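Side-chain contacts in thiazoline oxidase/subtilisin-like protease (PDB 4H6X), which probably cleaves patellamide precursor peptides and transfers the new acyl end onto the peptide's own N terminus, giving macrocycles, as a subtilisin-like transamidating protease: residues 282-287 with 301-306; 288-293 with 334-339; 162-167 with 192-197. One frame throughout, in Å; residues are numbered along the deposited sequence.

Contact 1 (282-287 with 301-306)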
ATOM      1  N   GLY A 282       3.620  -4.427  -0.134  1.00 22.00           N
ATOM      2  CA  GLY A 282       3.864  -5.515   0.830  1.00 22.11           C
ATOM      3  C   GLY A 282       4.736  -6.621   0.239  1.00 22.16           C
ATOM      4  O   GLY A 282       5.674  -7.099   0.878  1.00 22.00           O
ATOM      5  N   ILE A 283       4.421  -7.025  -0.986  1.00 22.35           N
ATOM      6  CA  ILE A 283       5.181  -8.087  -1.663  1.00 23.62           C
ATOM      7  C   ILE A 283       6.631  -7.635  -1.833  1.00 23.92           C
ATOM      8  O   ILE A 283       7.567  -8.363  -1.483  1.00 23.99           O
ATOM      9  CB  ILE A 283       4.521  -8.507  -3.006  1.00 22.37           C
ATOM     10  CG1 ILE A 283       3.166  -9.189  -2.711  1.00 22.76           C
ATOM     11  CG2 ILE A 283       5.449  -9.423  -3.805  1.00 23.62           C
ATOM     12  CD1 ILE A 283       2.372  -9.609  -3.923  1.00 22.28           C
ATOM     13  N   SER A 284       6.798  -6.413  -2.338  1.00 22.94           N
ATOM     14  CA  SER A 284       8.121  -5.824  -2.516  1.00 22.39           C
ATOM     15  C   SER A 284       8.902  -5.792  -1.216  1.00 22.42           C
ATOM     16  O   SER A 284      10.092  -6.101  -1.200  1.00 22.72           O
ATOM     17  CB  SER A 284       8.009  -4.416  -3.115  1.00 22.32           C
ATOM     18  OG  SER A 284       7.418  -4.468  -4.404  1.00 22.44           O
ATOM     19  N   ALA A 285       8.241  -5.430  -0.121  1.00 22.58           N
ATOM     20  CA  ALA A 285       8.899  -5.421   1.193  1.00 23.05           C
ATOM     21  C   ALA A 285       9.288  -6.831   1.679  1.00 24.44           C
ATOM     22  O   ALA A 285      10.352  -7.027   2.279  1.00 23.74           O
ATOM     23  CB  ALA A 285       8.012  -4.744   2.224  1.00 22.36           C
ATOM     24  N   LEU A 286       8.413  -7.803   1.446  1.00 24.14           N
ATOM     25  CA  LEU A 286       8.761  -9.195   1.737  1.00 25.55           C
ATOM     26  C   LEU A 286      10.015  -9.644   0.952  1.00 26.27           C
ATOM     27  O   LEU A 286      10.905 -10.307   1.503  1.00 29.70           O
ATOM     28  CB  LEU A 286       7.573 -10.120   1.441  1.00 25.22           C
ATOM     29  CG  LEU A 286       6.313 -10.070   2.329  1.00 25.36           C
ATOM     30  CD1 LEU A 286       5.349 -11.176   1.921  1.00 23.60           C
ATOM     31  CD2 LEU A 286       6.612 -10.177   3.819  1.00 24.67           C
ATOM     32  N   LEU A 287      10.093  -9.274  -0.323  1.00 27.09           N
ATOM     33  CA  LEU A 287      11.233  -9.684  -1.162  1.00 26.56           C
ATOM     34  C   LEU A 287      12.516  -9.021  -0.693  1.00 28.07           C
ATOM     35  O   LEU A 287      13.569  -9.661  -0.649  1.00 28.26           O
ATOM     36  CB  LEU A 287      10.974  -9.414  -2.647  1.00 25.81           C
ATOM     37  CG  LEU A 287       9.833 -10.208  -3.295  1.00 27.48           C
ATOM     38  CD1 LEU A 287       9.500  -9.657  -4.680  1.00 26.00           C
ATOM     39  CD2 LEU A 287      10.129 -11.710  -3.355  1.00 26.33           C
ATOM     40  N   GLU A 301      15.935  -1.848  -7.101  1.00 31.04           N
ATOM     41  CA  GLU A 301      15.824  -2.014  -8.542  1.00 33.77           C
ATOM     42  C   GLU A 301      15.793  -3.500  -8.937  1.00 30.63           C
ATOM     43  O   GLU A 301      15.092  -3.876  -9.881  1.00 28.77           O
ATOM     44  CB  GLU A 301      16.938  -1.248  -9.277  1.00 37.17           C
ATOM     45  CG  GLU A 301      16.806  -1.201 -10.798  1.00 42.39           C
ATOM     46  CD  GLU A 301      15.594  -0.415 -11.312  1.00 47.00           C
ATOM     47  OE1 GLU A 301      14.976   0.378 -10.558  1.00 48.69           O
ATOM     48  OE2 GLU A 301      15.248  -0.597 -12.500  1.00 51.87           O
ATOM     49  N   ALA A 302      16.519  -4.342  -8.210  1.00 28.88           N
ATOM     50  CA  ALA A 302      16.478  -5.790  -8.507  1.00 30.46           C
ATOM     51  C   ALA A 302      15.066  -6.319  -8.227  1.00 29.77           C
ATOM     52  O   ALA A 302      14.500  -7.055  -9.043  1.00 28.87           O
ATOM     53  CB  ALA A 302      17.529  -6.552  -7.706  1.00 29.45           C
ATOM     54  N   VAL A 303      14.482  -5.898  -7.099  1.00 28.20           N
ATOM     55  CA  VAL A 303      13.128  -6.319  -6.753  1.00 27.04           C
ATOM     56  C   VAL A 303      12.156  -5.846  -7.820  1.00 25.14           C
ATOM     57  O   VAL A 303      11.379  -6.637  -8.350  1.00 25.16           O
ATOM     58  CB  VAL A 303      12.680  -5.849  -5.343  1.00 26.93           C
ATOM     59  CG1 VAL A 303      11.190  -6.134  -5.137  1.00 26.81           C
ATOM     60  CG2 VAL A 303      13.492  -6.557  -4.272  1.00 26.07           C
ATOM     61  N   ARG A 304      12.237  -4.564  -8.168  1.00 25.24           N
ATOM     62  CA  ARG A 304      11.339  -3.980  -9.164  1.00 26.42           C
ATOM     63  C   ARG A 304      11.432  -4.704 -10.508  1.00 27.40           C
ATOM     64  O   ARG A 304      10.412  -5.050 -11.105  1.00 26.34           O
ATOM     65  CB  ARG A 304      11.624  -2.476  -9.343  1.00 27.25           C
ATOM     66  CG  ARG A 304      10.561  -1.722 -10.137  1.00 30.43           C
ATOM     67  CD  ARG A 304      10.956  -0.260 -10.367  1.00 32.42           C
ATOM     68  NE  ARG A 304      11.932  -0.180 -11.444  1.00 35.11           N
ATOM     69  CZ  ARG A 304      11.640   0.036 -12.727  1.00 37.58           C
ATOM     70  NH1 ARG A 304      10.386   0.240 -13.119  1.00 38.74           N
ATOM     71  NH2 ARG A 304      12.618   0.050 -13.619  1.00 39.61           N
ATOM     72  N   THR A 305      12.650  -4.928 -10.986  1.00 27.76           N
ATOM     73  CA  THR A 305      12.820  -5.516 -12.322  1.00 29.02           C
ATOM     74  C   THR A 305      12.428  -6.997 -12.320  1.00 27.71           C
ATOM     75  O   THR A 305      11.816  -7.471 -13.275  1.00 28.28           O
ATOM     76  CB  THR A 305      14.262  -5.326 -12.867  1.00 31.52           C
ATOM     77  OG1 THR A 305      15.208  -5.703 -11.864  1.00 35.69           O
ATOM     78  CG2 THR A 305      14.501  -3.881 -13.231  1.00 32.63           C
ATOM     79  N   ALA A 306      12.761  -7.710 -11.241  1.00 27.33           N
ATOM     80  CA  ALA A 306      12.346  -9.110 -11.081  1.00 28.19           C
ATOM     81  C   ALA A 306      10.834  -9.268 -11.168  1.00 29.74           C
ATOM     82  O   ALA A 306      10.353 -10.189 -11.837  1.00 29.15           O
ATOM     83  CB  ALA A 306      12.854  -9.710  -9.780  1.00 26.04           C
TER
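V303 presents its branched end to the flank of helix 273-293, where S284 and L287, one turn apart, receive it. CG1 of V303, anti to the backbone N (chi1 171°), is the methyl that makes most of the contact: it lies 4.0 Å from S284 CA and 3.9 Å from L287 CD1. L287 crosses the valine obliquely. Its CB lies against both valine methyls, 4.1 Å from V303 CG1 and equally far from V303 CG2, while its CD1 reaches CG1 alone. S284 meets CG1 mainly through CA and CB, while its hydroxyl bonds to the carbonyl of M280, a turn back in the same helix. L307 closes over S284 and L287 from helix 300-309.

On the more exposed flank of that second helix the chemistry changes. The guanidinium of R304 grips the carboxylate of E301 side-on, its NH2 reaching E301 OE2 at 2.9 Å along a nearly straight bond (169°) that arrives from the syn side, while NE meets OE1 from above the carboxylate plane. NH1 has its own partners in E248 and T223.

The pair illustrates an amphipathic division. Helix 273-293, which in subtilisins starts near the catalytic serine, is met here by hydrocarbon alone, and the charges of E301 and R304 are met away from the contact, by each other and by E248, so shape rather than polar bonding sets how these two helices fit.

Contact 2 (288-293 with 334-339)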
ATOM      1  N   MET A 288      12.418  -7.744  -0.314  1.00 28.59           N
ATOM      2  CA  MET A 288      13.521  -7.043   0.325  1.00 27.85           C
ATOM      3  C   MET A 288      13.883  -7.664   1.680  1.00 29.49           C
ATOM      4  O   MET A 288      15.064  -7.754   2.024  1.00 29.72           O
ATOM      5  CB  MET A 288      13.205  -5.547   0.520  1.00 27.81           C
ATOM      6  CG  MET A 288      13.042  -4.737  -0.750  1.00 27.85           C
ATOM      7  SD  MET A 288      12.758  -2.998  -0.325  1.00 30.27           S
ATOM      8  CE  MET A 288      12.719  -2.301  -1.977  1.00 28.82           C
ATOM      9  N   SER A 289      12.882  -8.078   2.452  1.00 29.43           N
ATOM     10  CA  SER A 289      13.146  -8.748   3.732  1.00 32.26           C
ATOM     11  C   SER A 289      14.002 -10.011   3.555  1.00 34.11           C
ATOM     12  O   SER A 289      14.880 -10.311   4.372  1.00 35.28           O
ATOM     13  CB  SER A 289      11.831  -9.085   4.434  1.00 32.00           C
ATOM     14  OG  SER A 289      11.133  -7.890   4.720  1.00 30.88           O
ATOM     15  N   LEU A 290      13.745 -10.725   2.470  1.00 36.51           N
ATOM     16  CA  LEU A 290      14.462 -11.954   2.133  1.00 38.57           C
ATOM     17  C   LEU A 290      15.913 -11.669   1.706  1.00 39.60           C
ATOM     18  O   LEU A 290      16.810 -12.467   1.975  1.00 37.78           O
ATOM     19  CB  LEU A 290      13.696 -12.678   1.036  1.00 40.53           C
ATOM     20  CG  LEU A 290      13.526 -14.189   1.097  1.00 43.43           C
ATOM     21  CD1 LEU A 290      13.164 -14.651   2.506  1.00 43.04           C
ATOM     22  CD2 LEU A 290      12.459 -14.576   0.086  1.00 41.87           C
ATOM     23  N   GLN A 291      16.138 -10.522   1.060  1.00 37.24           N
ATOM     24  CA  GLN A 291      17.491 -10.063   0.744  1.00 39.56           C
ATOM     25  C   GLN A 291      18.293  -9.873   2.028  1.00 42.77           C
ATOM     26  O   GLN A 291      19.405 -10.398   2.149  1.00 43.79           O
ATOM     27  CB  GLN A 291      17.468  -8.769  -0.076  1.00 35.49           C
ATOM     28  CG  GLN A 291      17.033  -8.934  -1.526  1.00 33.83           C
ATOM     29  CD  GLN A 291      16.892  -7.599  -2.252  1.00 33.66           C
ATOM     30  OE1 GLN A 291      16.621  -6.564  -1.634  1.00 31.62           O
ATOM     31  NE2 GLN A 291      17.068  -7.618  -3.572  1.00 31.99           N
ATOM     32  N   VAL A 292      17.712  -9.140   2.983  1.00 44.03           N
ATOM     33  CA  VAL A 292      18.293  -8.950   4.322  1.00 47.43           C
ATOM     34  C   VAL A 292      18.491 -10.274   5.074  1.00 48.36           C
ATOM     35  O   VAL A 292      19.517 -10.461   5.733  1.00 51.19           O
ATOM     36  CB  VAL A 292      17.446  -7.983   5.193  1.00 48.41           C
ATOM     37  CG1 VAL A 292      18.054  -7.818   6.582  1.00 51.14           C
ATOM     38  CG2 VAL A 292      17.327  -6.627   4.526  1.00 48.30           C
ATOM     39  N   GLN A 293      17.519 -11.181   4.976  1.00 49.44           N
ATOM     40  CA  GLN A 293      17.603 -12.497   5.631  1.00 55.33           C
ATOM     41  C   GLN A 293      18.805 -13.310   5.148  1.00 56.49           C
ATOM     42  O   GLN A 293      19.439 -14.014   5.933  1.00 55.99           O
ATOM     43  CB  GLN A 293      16.319 -13.304   5.418  1.00 57.62           C
ATOM     44  CG  GLN A 293      16.323 -14.687   6.064  1.00 62.20           C
ATOM     45  CD  GLN A 293      15.011 -15.429   5.885  1.00 64.63           C
ATOM     46  OE1 GLN A 293      13.954 -14.971   6.333  1.00 66.96           O
ATOM     47  NE2 GLN A 293      15.070 -16.583   5.228  1.00 62.62           N
ATOM     48  N   GLY A 334       7.981 -16.683 -10.099  1.00 30.65           N
ATOM     49  CA  GLY A 334       8.967 -16.244 -11.105  1.00 30.66           C
ATOM     50  C   GLY A 334       9.966 -15.218 -10.571  1.00 31.55           C
ATOM     51  O   GLY A 334      11.169 -15.286 -10.866  1.00 31.37           O
ATOM     52  N   ALA A 335       9.475 -14.263  -9.775  1.00 31.33           N
ATOM     53  CA  ALA A 335      10.319 -13.211  -9.212  1.00 29.63           C
ATOM     54  C   ALA A 335      11.286 -13.763  -8.159  1.00 30.98           C
ATOM     55  O   ALA A 335      12.428 -13.308  -8.047  1.00 27.98           O
ATOM     56  CB  ALA A 335       9.461 -12.090  -8.627  1.00 30.92           C
ATOM     57  N   MET A 336      10.829 -14.766  -7.411  1.00 31.60           N
ATOM     58  CA  MET A 336      11.684 -15.446  -6.440  1.00 33.02           C
ATOM     59  C   MET A 336      12.827 -16.166  -7.150  1.00 31.42           C
ATOM     60  O   MET A 336      13.979 -16.097  -6.730  1.00 31.28           O
ATOM     61  CB  MET A 336      10.880 -16.465  -5.640  1.00 33.36           C
ATOM     62  CG  MET A 336       9.789 -15.864  -4.781  1.00 39.90           C
ATOM     63  SD  MET A 336      10.460 -15.358  -3.204  1.00 45.35           S
ATOM     64  CE  MET A 336      10.421 -16.908  -2.316  1.00 40.98           C
ATOM     65  N   LYS A 337      12.494 -16.868  -8.224  1.00 34.26           N
ATOM     66  CA  LYS A 337      13.510 -17.557  -9.013  1.00 34.69           C
ATOM     67  C   LYS A 337      14.564 -16.561  -9.512  1.00 32.17           C
ATOM     68  O   LYS A 337      15.758 -16.834  -9.431  1.00 33.06           O
ATOM     69  CB  LYS A 337      12.866 -18.324 -10.168  1.00 36.61           C
ATOM     70  CG  LYS A 337      13.753 -19.425 -10.730  1.00 41.37           C
ATOM     71  CD  LYS A 337      12.966 -20.708 -10.964  1.00 46.66           C
ATOM     72  CE  LYS A 337      11.948 -20.573 -12.090  1.00 47.90           C
ATOM     73  NZ  LYS A 337      10.734 -21.407 -11.828  1.00 53.59           N
ATOM     74  N   VAL A 338      14.128 -15.396  -9.987  1.00 31.75           N
ATOM     75  CA  VAL A 338      15.062 -14.371 -10.478  1.00 29.83           C
ATOM     76  C   VAL A 338      15.946 -13.842  -9.350  1.00 30.28           C
ATOM     77  O   VAL A 338      17.147 -13.684  -9.521  1.00 30.67           O
ATOM     78  CB  VAL A 338      14.330 -13.196 -11.183  1.00 29.35           C
ATOM     79  CG1 VAL A 338      15.249 -11.987 -11.344  1.00 29.89           C
ATOM     80  CG2 VAL A 338      13.794 -13.628 -12.547  1.00 28.93           C
ATOM     81  N   LEU A 339      15.347 -13.580  -8.191  1.00 30.17           N
ATOM     82  CA  LEU A 339      16.060 -12.921  -7.109  1.00 31.31           C
ATOM     83  C   LEU A 339      16.970 -13.857  -6.330  1.00 32.85           C
ATOM     84  O   LEU A 339      18.050 -13.459  -5.930  1.00 33.78           O
ATOM     85  CB  LEU A 339      15.079 -12.237  -6.144  1.00 30.88           C
ATOM     86  CG  LEU A 339      14.408 -10.963  -6.658  1.00 30.17           C
ATOM     87  CD1 LEU A 339      13.163 -10.629  -5.842  1.00 29.70           C
ATOM     88  CD2 LEU A 339      15.409  -9.811  -6.665  1.00 28.48           C
TER
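L290 and M336 carry one half of this contact, meeting through the ends of their side chains at about a right angle. A single leucine methyl does the touching: L290 CD2 lies 3.9 Å from M336 CE and is equally close to M336 SD, so that it rests against both the sulfur and the terminal methyl. Both side chains depart from the simplest extended form to get there. The methionine folds twice beyond CG (chi2 -86°, chi3 -83°), bringing SD and CE across to the leucine although its stem leaves the backbone in another direction. L290 has a first torsion of -138°, well off a staggered position, and it is in this setting that CD2 meets the methionine. L23 of helix 20-26 touches both residues, and F340 also packs on L290.

Q291 carries the other half. Its chain runs extended beyond CG, passing L339 at a slant, and its amide nitrogen lies near the leucine: Q291 NE2 to L339 CD2 is 4.1 Å, a packing distance with no hydrogen bond in it. The amide's hydrogen bonds go to residues other than L339: OE1 accepts from the backbone N of D299, and NE2 is also bonded outside the two segments. L339 in turn leans on A306 of helix 300-309, and Q291 on V303 of the same helix.

With the nearest CA atoms, those of Q291 and L339, still 8.5 Å apart, long side chains have to bridge the separation. A flexible thioether and an amide fastened at its tip do so as spacers, so that segments 288-293 and 334-339 are joined by van der Waals packing, with no hydrogen bond between them.

Contact 3 (162-167 with 192-197)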
ATOM      1  N   LEU A 162      11.454  14.155   2.617  1.00 21.09           N
ATOM      2  CA  LEU A 162      11.391  13.768   4.024  1.00 20.92           C
ATOM      3  C   LEU A 162      11.416  12.237   4.208  1.00 20.98           C
ATOM      4  O   LEU A 162      12.133  11.720   5.055  1.00 20.74           O
ATOM      5  CB  LEU A 162      10.154  14.371   4.723  1.00 21.29           C
ATOM      6  CG  LEU A 162      10.030  14.088   6.235  1.00 21.10           C
ATOM      7  CD1 LEU A 162      11.291  14.499   7.006  1.00 21.38           C
ATOM      8  CD2 LEU A 162       8.795  14.796   6.785  1.00 20.11           C
ATOM      9  N   ALA A 163      10.596  11.526   3.442  1.00 21.09           N
ATOM     10  CA  ALA A 163      10.557  10.060   3.492  1.00 21.59           C
ATOM     11  C   ALA A 163      11.948   9.442   3.280  1.00 22.22           C
ATOM     12  O   ALA A 163      12.311   8.491   3.979  1.00 21.30           O
ATOM     13  CB  ALA A 163       9.590   9.525   2.452  1.00 21.32           C
ATOM     14  N   LEU A 164      12.703   9.977   2.317  1.00 22.45           N
ATOM     15  CA  LEU A 164      14.085   9.550   2.100  1.00 24.95           C
ATOM     16  C   LEU A 164      14.944   9.728   3.355  1.00 25.52           C
ATOM     17  O   LEU A 164      15.638   8.802   3.785  1.00 26.09           O
ATOM     18  CB  LEU A 164      14.713  10.313   0.930  1.00 24.34           C
ATOM     19  CG  LEU A 164      14.245   9.887  -0.455  1.00 26.77           C
ATOM     20  CD1 LEU A 164      14.811  10.835  -1.505  1.00 25.43           C
ATOM     21  CD2 LEU A 164      14.616   8.428  -0.743  1.00 25.91           C
ATOM     22  N   GLU A 165      14.863  10.912   3.960  1.00 24.55           N
ATOM     23  CA  GLU A 165      15.624  11.193   5.167  1.00 25.58           C
ATOM     24  C   GLU A 165      15.217  10.306   6.345  1.00 25.17           C
ATOM     25  O   GLU A 165      16.024   9.998   7.223  1.00 23.66           O
ATOM     26  CB  GLU A 165      15.506  12.684   5.533  1.00 26.48           C
ATOM     27  CG  GLU A 165      16.600  13.149   6.472  1.00 31.84           C
ATOM     28  CD  GLU A 165      17.982  12.982   5.848  1.00 31.99           C
ATOM     29  OE1 GLU A 165      18.087  12.963   4.611  1.00 31.93           O
ATOM     30  OE2 GLU A 165      18.951  12.857   6.600  1.00 37.04           O
ATOM     31  N   LEU A 166      13.960   9.881   6.355  1.00 25.99           N
ATOM     32  CA  LEU A 166      13.474   8.962   7.379  1.00 24.77           C
ATOM     33  C   LEU A 166      13.960   7.508   7.212  1.00 25.99           C
ATOM     34  O   LEU A 166      13.710   6.672   8.072  1.00 26.68           O
ATOM     35  CB  LEU A 166      11.940   9.019   7.447  1.00 25.47           C
ATOM     36  CG  LEU A 166      11.339  10.360   7.878  1.00 25.72           C
ATOM     37  CD1 LEU A 166       9.839  10.342   7.637  1.00 25.97           C
ATOM     38  CD2 LEU A 166      11.666  10.662   9.343  1.00 26.18           C
ATOM     39  N   GLY A 167      14.665   7.207   6.129  1.00 26.03           N
ATOM     40  CA  GLY A 167      15.189   5.843   5.949  1.00 27.49           C
ATOM     41  C   GLY A 167      14.294   4.891   5.158  1.00 27.20           C
ATOM     42  O   GLY A 167      14.440   3.669   5.262  1.00 26.76           O
ATOM     43  N   ILE A 192      11.455  12.059  -7.528  1.00 31.08           N
ATOM     44  CA  ILE A 192      11.233  10.664  -7.921  1.00 33.16           C
ATOM     45  C   ILE A 192      12.554  10.067  -8.398  1.00 32.48           C
ATOM     46  O   ILE A 192      12.905   8.956  -8.010  1.00 32.90           O
ATOM     47  CB  ILE A 192      10.169  10.516  -9.036  1.00 34.35           C
ATOM     48  CG1 ILE A 192       8.791  11.061  -8.596  1.00 35.04           C
ATOM     49  CG2 ILE A 192      10.046   9.056  -9.469  1.00 33.79           C
ATOM     50  CD1 ILE A 192       8.087  10.224  -7.554  1.00 36.39           C
ATOM     51  N   LYS A 193      13.290  10.817  -9.223  1.00 34.01           N
ATOM     52  CA  LYS A 193      14.612  10.379  -9.691  1.00 35.33           C
ATOM     53  C   LYS A 193      15.597  10.161  -8.546  1.00 35.31           C
ATOM     54  O   LYS A 193      16.354   9.190  -8.559  1.00 36.83           O
ATOM     55  CB  LYS A 193      15.206  11.358 -10.709  1.00 38.76           C
ATOM     56  CG  LYS A 193      16.445  10.807 -11.395  1.00 39.36           C
ATOM     57  CD  LYS A 193      17.119  11.846 -12.277  1.00 42.64           C
ATOM     58  CE  LYS A 193      18.317  11.251 -13.007  1.00 43.78           C
ATOM     59  NZ  LYS A 193      19.366  10.782 -12.058  1.00 43.32           N
ATOM     60  N   LYS A 194      15.582  11.054  -7.556  1.00 31.35           N
ATOM     61  CA  LYS A 194      16.447  10.896  -6.384  1.00 31.18           C
ATOM     62  C   LYS A 194      16.188   9.581  -5.629  1.00 29.64           C
ATOM     63  O   LYS A 194      17.122   8.976  -5.093  1.00 29.56           O
ATOM     64  CB  LYS A 194      16.338  12.115  -5.443  1.00 32.00           C
ATOM     65  CG  LYS A 194      17.249  12.046  -4.219  1.00 35.39           C
ATOM     66  CD  LYS A 194      17.438  13.399  -3.537  1.00 36.25           C
ATOM     67  CE  LYS A 194      18.585  13.363  -2.528  1.00 37.46           C
ATOM     68  NZ  LYS A 194      18.739  14.647  -1.774  1.00 35.66           N
ATOM     69  N   CYS A 195      14.924   9.153  -5.575  1.00 29.77           N
ATOM     70  CA  CYS A 195      14.587   7.855  -4.987  1.00 29.96           C
ATOM     71  C   CYS A 195      15.311   6.736  -5.748  1.00 30.25           C
ATOM     72  O   CYS A 195      16.030   5.940  -5.150  1.00 27.93           O
ATOM     73  CB  CYS A 195      13.073   7.621  -4.995  1.00 29.32           C
ATOM     74  SG  CYS A 195      12.153   8.684  -3.850  1.00 28.99           S
ATOM     75  N   GLN A 196      15.130   6.712  -7.063  1.00 32.91           N
ATOM     76  CA  GLN A 196      15.769   5.706  -7.924  1.00 36.49           C
ATOM     77  C   GLN A 196      17.292   5.735  -7.784  1.00 36.36           C
ATOM     78  O   GLN A 196      17.930   4.691  -7.673  1.00 35.04           O
ATOM     79  CB  GLN A 196      15.348   5.895  -9.385  1.00 39.12           C
ATOM     80  CG  GLN A 196      15.835   4.782 -10.320  1.00 44.58           C
ATOM     81  CD  GLN A 196      15.374   4.953 -11.761  1.00 47.55           C
ATOM     82  OE1 GLN A 196      14.530   5.801 -12.066  1.00 51.08           O
ATOM     83  NE2 GLN A 196      15.930   4.142 -12.658  1.00 49.79           N
ATOM     84  N   ASP A 197      17.864   6.935  -7.743  1.00 37.95           N
ATOM     85  CA  ASP A 197      19.311   7.095  -7.599  1.00 38.46           C
ATOM     86  C   ASP A 197      19.823   6.648  -6.240  1.00 38.27           C
ATOM     87  O   ASP A 197      21.024   6.402  -6.080  1.00 38.20           O
ATOM     88  CB  ASP A 197      19.731   8.547  -7.837  1.00 40.85           C
ATOM     89  CG  ASP A 197      19.632   8.952  -9.286  1.00 42.80           C
ATOM     90  OD1 ASP A 197      19.724   8.073 -10.166  1.00 46.33           O
ATOM     91  OD2 ASP A 197      19.445  10.156  -9.548  1.00 46.47           O
TER
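This is an apolar helix-to-helix contact between two helices packed against the parallel sheet of the subtilase fold, joining the C-terminal ends of helices 154-165 and 187-197, which are separated in the chain by strand 170-173. L164 supplies the whole contact from its side. CD1 of L164 touches both neighbours, lying 3.8 Å from K194 CG and 4.1 Å from C195 SG, whereas L164 CD2 meets C195 SG at 4.0 Å. The sulfur faces both methyls and is anti to its own carbonyl carbon (chi1 -70°), which turns it in toward the leucine. With an alanine in place of L164, K194 CG and C195 SG would probably lose the methyls they rest on and a gap would open between the two helix ends.

K194 contributes only the base of its extended chain, carrying the ammonium outward. E165 OE1 lies 6.6 Å from K194 NZ, too far for a salt bridge, so any attraction is likely to be weak. The lysine next to it, K193, pairs instead along its own helix, its NZ 2.6 Å from D197 OD2, on that oxygen's syn lone pair.

Just beyond the leucine, G167 ends the first helix in a Schellman motif, its N 3.0 Å from L164 O, before the chain enters the sheet. I171 of strand 170-173 lies beneath the pair, touching A163 on one helix and C195 on the other, while L166 packs on strand 133-138 and I160 on C195.

Running from the N terminus, contact 3 comes first: it closes a loop of 24 residues that takes in strand 170-173, and is complete before the others begin. Contact 1 then closes a short loop between helices 273-293 and 300-309. Contact 2 starts from the same long helix, directly after it, and reaches past the partner of contact 1 to helix 332-340, so the two cross along the chain. They touch in space, A306 CB lying 3.7 Å from V338 CG1, so helices 273-293, 300-309 and 332-340 pack against one another. Contact 3 stands apart, its centre about 16 Å from that of contact 1 and 22 Å from contact 2's, joining helices over the parallel sheet.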